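Local structure of putative nucleotidyltransferase (Sulfolobus solfataricus P2, 2RFF) at residues Ala8-Gln12 / Arg42-Leu48. The protein probably transfers nucleotidyl groups, as a small member of the nucleotidyltransferase superfamily. Residues are numbered along the deposited sequence; the frame is centred on the assembly and turned at random.
Sequences AIESQ and RARGDYL
Gln12 and Arg42 run past each other in opposite directions and bond at both ends of the Gln12 amide. OE1 of Gln12 accepts a hydrogen bond from NH1 of Arg42 at 2.9 Å, lying in the guanidinium plane. NE2 of Gln12 donates one to a lone pair of Arg42 O, 3.0 Å away. With a donor and an acceptor side by side, glutamine suits both demands, and the two bonds fix the rotation of its amide. The extended Arg42 chain also turns NH1 and NH2 end-on to the hydroxyl of Ser11, 3.1 Å from NH1 to OG. That OG in turn donates to Ala8 O one helical turn back, 2.7 Å away, so a small hydroxyl serves as both acceptor and donor. Arginine has the length and N-H groups to serve Ser11, Gln12 and Ser51 O at once.

The Gln12 amide lies flat over one face of the Tyr47 ring, the planes only 2° apart and OE1 3.5 Å above the ring plane, offset toward the rim; tyrosine brings the flat face this needs. Its CB points toward helix 6-29, and CG sits between the backbone N and carbonyl carbon (chi1 65°), placing the ring against the amide. CE1 of Tyr47 meets CB of Ala8 at 3.9 Å, alanine being small enough to let the ring edge near the backbone; CD1 of Ile9 reaches the hydroxyl. Lys4 makes a cation-pi contact with the same ring.

The contact joins the first turns of the long helix 6-29 to the short helix 41-44, which starts at Ser41 of what is probably the family's Gly-Ser signature after strand 33-39, and to the loop leading to strand 53-59.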
ATOM      1  N   ALA A   8      13.461 -13.984   3.555  1.00 16.04           N
ATOM      2  CA  ALA A   8      12.195 -13.548   2.944  1.00 15.62           C
ATOM      3  C   ALA A   8      11.223 -13.058   4.021  1.00 15.26           C
ATOM      4  O   ALA A   8      10.667 -11.982   3.893  1.00 15.80           O
ATOM      5  CB  ALA A   8      11.562 -14.675   2.089  1.00 16.24           C
ATOM      6  N   ILE A   9      11.087 -13.819   5.105  1.00 12.07           N
ATOM      7  CA  ILE A   9      10.185 -13.442   6.220  1.00 15.32           C
ATOM      8  C   ILE A   9      10.616 -12.118   6.868  1.00 15.54           C
ATOM      9  O   ILE A   9       9.766 -11.254   7.089  1.00 16.16           O
ATOM     10  CB  ILE A   9      10.020 -14.584   7.250  1.00 15.74           C
ATOM     11  CG1 ILE A   9       9.298 -15.780   6.614  1.00 18.06           C
ATOM     12  CG2 ILE A   9       9.270 -14.102   8.512  1.00 15.33           C
ATOM     13  CD1 ILE A   9       7.845 -15.515   6.155  1.00 21.47           C
ATOM     14  N   GLU A  10      11.920 -11.953   7.153  1.00 16.02           N
ATOM     15  CA  GLU A  10      12.421 -10.697   7.740  0.50 16.28           C
ATOM     16  C   GLU A  10      12.145  -9.510   6.811  1.00 16.35           C
ATOM     17  O   GLU A  10      11.776  -8.437   7.300  1.00 15.43           O
ATOM     18  CB  GLU A  10      13.904 -10.776   8.111  0.50 16.88           C
ATOM     19  CG  GLU A  10      14.193 -11.702   9.285  0.50 18.05           C
ATOM     20  CD  GLU A  10      15.697 -11.988   9.520  0.50 20.05           C
ATOM     21  OE1 GLU A  10      16.582 -11.334   8.918  0.50 24.61           O
ATOM     22  OE2 GLU A  10      15.980 -12.886  10.333  0.50 24.32           O
ATOM     23  N   SER A  11      12.282  -9.709   5.491  1.00 15.40           N
ATOM     24  CA  SER A  11      12.001  -8.648   4.520  1.00 14.45           C
ATOM     25  C   SER A  11      10.524  -8.318   4.505  1.00 14.26           C
ATOM     26  O   SER A  11      10.184  -7.168   4.318  1.00 15.68           O
ATOM     27  CB  SER A  11      12.468  -8.987   3.107  1.00 14.33           C
ATOM     28  OG  SER A  11      11.590  -9.923   2.484  1.00 13.39           O
ATOM     29  N   GLN A  12       9.663  -9.314   4.684  1.00 13.09           N
ATOM     30  CA  GLN A  12       8.196  -9.069   4.710  1.00 12.91           C
ATOM     31  C   GLN A  12       7.835  -8.189   5.918  1.00 14.80           C
ATOM     32  O   GLN A  12       7.108  -7.204   5.793  1.00 13.75           O
ATOM     33  CB  GLN A  12       7.407 -10.384   4.758  1.00 13.88           C
ATOM     34  CG  GLN A  12       5.871 -10.248   4.571  1.00 15.20           C
ATOM     35  CD  GLN A  12       5.446  -9.931   3.131  1.00 12.30           C
ATOM     36  OE1 GLN A  12       6.250  -9.514   2.273  1.00 15.48           O
ATOM     37  NE2 GLN A  12       4.151 -10.166   2.848  1.00 16.93           N
ATOM     38  N   ARG A  42       4.202  -9.291  -2.694  1.00 11.61           N
ATOM     39  CA  ARG A  42       4.108  -9.353  -1.217  1.00 13.77           C
ATOM     40  C   ARG A  42       2.682  -9.578  -0.718  1.00 13.91           C
ATOM     41  O   ARG A  42       2.498  -9.973   0.410  1.00 16.22           O
ATOM     42  CB  ARG A  42       4.808  -8.179  -0.527  1.00 13.51           C
ATOM     43  CG  ARG A  42       6.341  -8.220  -0.713  1.00 13.60           C
ATOM     44  CD  ARG A  42       7.062  -7.114   0.030  1.00 13.26           C
ATOM     45  NE  ARG A  42       8.507  -7.208  -0.186  1.00 13.08           N
ATOM     46  CZ  ARG A  42       9.316  -8.079   0.417  1.00 14.21           C
ATOM     47  NH1 ARG A  42       8.904  -8.926   1.332  1.00 12.44           N
ATOM     48  NH2 ARG A  42      10.589  -8.091   0.104  1.00 13.47           N
ATOM     49  N   ALA A  43       1.683  -9.303  -1.554  1.00 13.16           N
ATOM     50  CA  ALA A  43       0.294  -9.684  -1.246  1.00 13.81           C
ATOM     51  C   ALA A  43       0.018 -11.116  -1.678  1.00 14.68           C
ATOM     52  O   ALA A  43      -0.636 -11.858  -0.951  1.00 13.83           O
ATOM     53  CB  ALA A  43      -0.699  -8.769  -1.939  1.00 13.62           C
ATOM     54  N   ARG A  44       0.517 -11.510  -2.848  1.00 14.89           N
ATOM     55  CA  ARG A  44       0.224 -12.844  -3.412  1.00 15.43           C
ATOM     56  C   ARG A  44       0.956 -13.987  -2.722  1.00 14.58           C
ATOM     57  O   ARG A  44       0.404 -15.064  -2.516  1.00 14.74           O
ATOM     58  CB  ARG A  44       0.566 -12.889  -4.889  1.00 16.80           C
ATOM     59  CG  ARG A  44      -0.134 -11.860  -5.759  1.00 18.85           C
ATOM     60  CD  ARG A  44       0.211 -12.044  -7.207  1.00 20.87           C
ATOM     61  NE  ARG A  44       1.639 -11.880  -7.559  1.00 22.06           N
ATOM     62  CZ  ARG A  44       2.205 -10.817  -8.146  1.00 22.89           C
ATOM     63  NH1 ARG A  44       1.502  -9.771  -8.526  1.00 25.72           N
ATOM     64  NH2 ARG A  44       3.490 -10.825  -8.424  1.00 23.18           N
ATOM     65  N   GLY A  45       2.221 -13.732  -2.390  1.00 13.62           N
ATOM     66  CA  GLY A  45       3.096 -14.730  -1.787  1.00 15.63           C
ATOM     67  C   GLY A  45       4.312 -15.084  -2.610  1.00 16.52           C
ATOM     68  O   GLY A  45       5.243 -15.673  -2.046  1.00 18.65           O
ATOM     69  N   ASP A  46       4.365 -14.694  -3.887  1.00 14.98           N
ATOM     70  CA  ASP A  46       5.480 -15.047  -4.802  1.00 17.25           C
ATOM     71  C   ASP A  46       6.651 -14.058  -4.770  1.00 17.13           C
ATOM     72  O   ASP A  46       7.269 -13.790  -5.788  1.00 18.81           O
ATOM     73  CB  ASP A  46       4.965 -15.254  -6.235  1.00 20.08           C
ATOM     74  CG  ASP A  46       4.331 -14.025  -6.832  1.00 21.63           C
ATOM     75  OD1 ASP A  46       3.673 -13.305  -6.094  1.00 21.43           O
ATOM     76  OD2 ASP A  46       4.485 -13.760  -8.034  1.00 25.76           O
ATOM     77  N   TYR A  47       6.941 -13.523  -3.588  1.00 15.19           N
ATOM     78  CA  TYR A  47       7.991 -12.534  -3.402  1.00 14.34           C
ATOM     79  C   TYR A  47       9.294 -13.167  -3.012  1.00 15.49           C
ATOM     80  O   TYR A  47       9.346 -14.292  -2.501  1.00 16.70           O
ATOM     81  CB  TYR A  47       7.600 -11.503  -2.334  1.00 13.76           C
ATOM     82  CG  TYR A  47       7.445 -12.017  -0.908  1.00 14.83           C
ATOM     83  CD1 TYR A  47       8.535 -12.055  -0.030  1.00 14.90           C
ATOM     84  CD2 TYR A  47       6.216 -12.432  -0.422  1.00 14.33           C
ATOM     85  CE1 TYR A  47       8.410 -12.511   1.264  1.00 15.25           C
ATOM     86  CE2 TYR A  47       6.080 -12.878   0.897  1.00 14.26           C
ATOM     87  CZ  TYR A  47       7.193 -12.922   1.742  1.00 14.35           C
ATOM     88  OH  TYR A  47       7.012 -13.381   3.039  1.00 16.82           O
ATOM     89  N   LEU A  48      10.338 -12.381  -3.255  1.00 14.78           N
ATOM     90  CA  LEU A  48      11.698 -12.687  -2.867  1.00 14.38           C
ATOM     91  C   LEU A  48      12.044 -11.750  -1.738  1.00 14.62           C
ATOM     92  O   LEU A  48      11.384 -10.726  -1.546  1.00 14.38           O
ATOM     93  CB  LEU A  48      12.635 -12.398  -4.020  1.00 16.22           C
ATOM     94  CG  LEU A  48      12.540 -13.286  -5.265  1.00 17.27           C
ATOM     95  CD1 LEU A  48      13.363 -12.736  -6.434  1.00 20.55           C
ATOM     96  CD2 LEU A  48      12.987 -14.690  -4.937  1.00 23.69           C
TER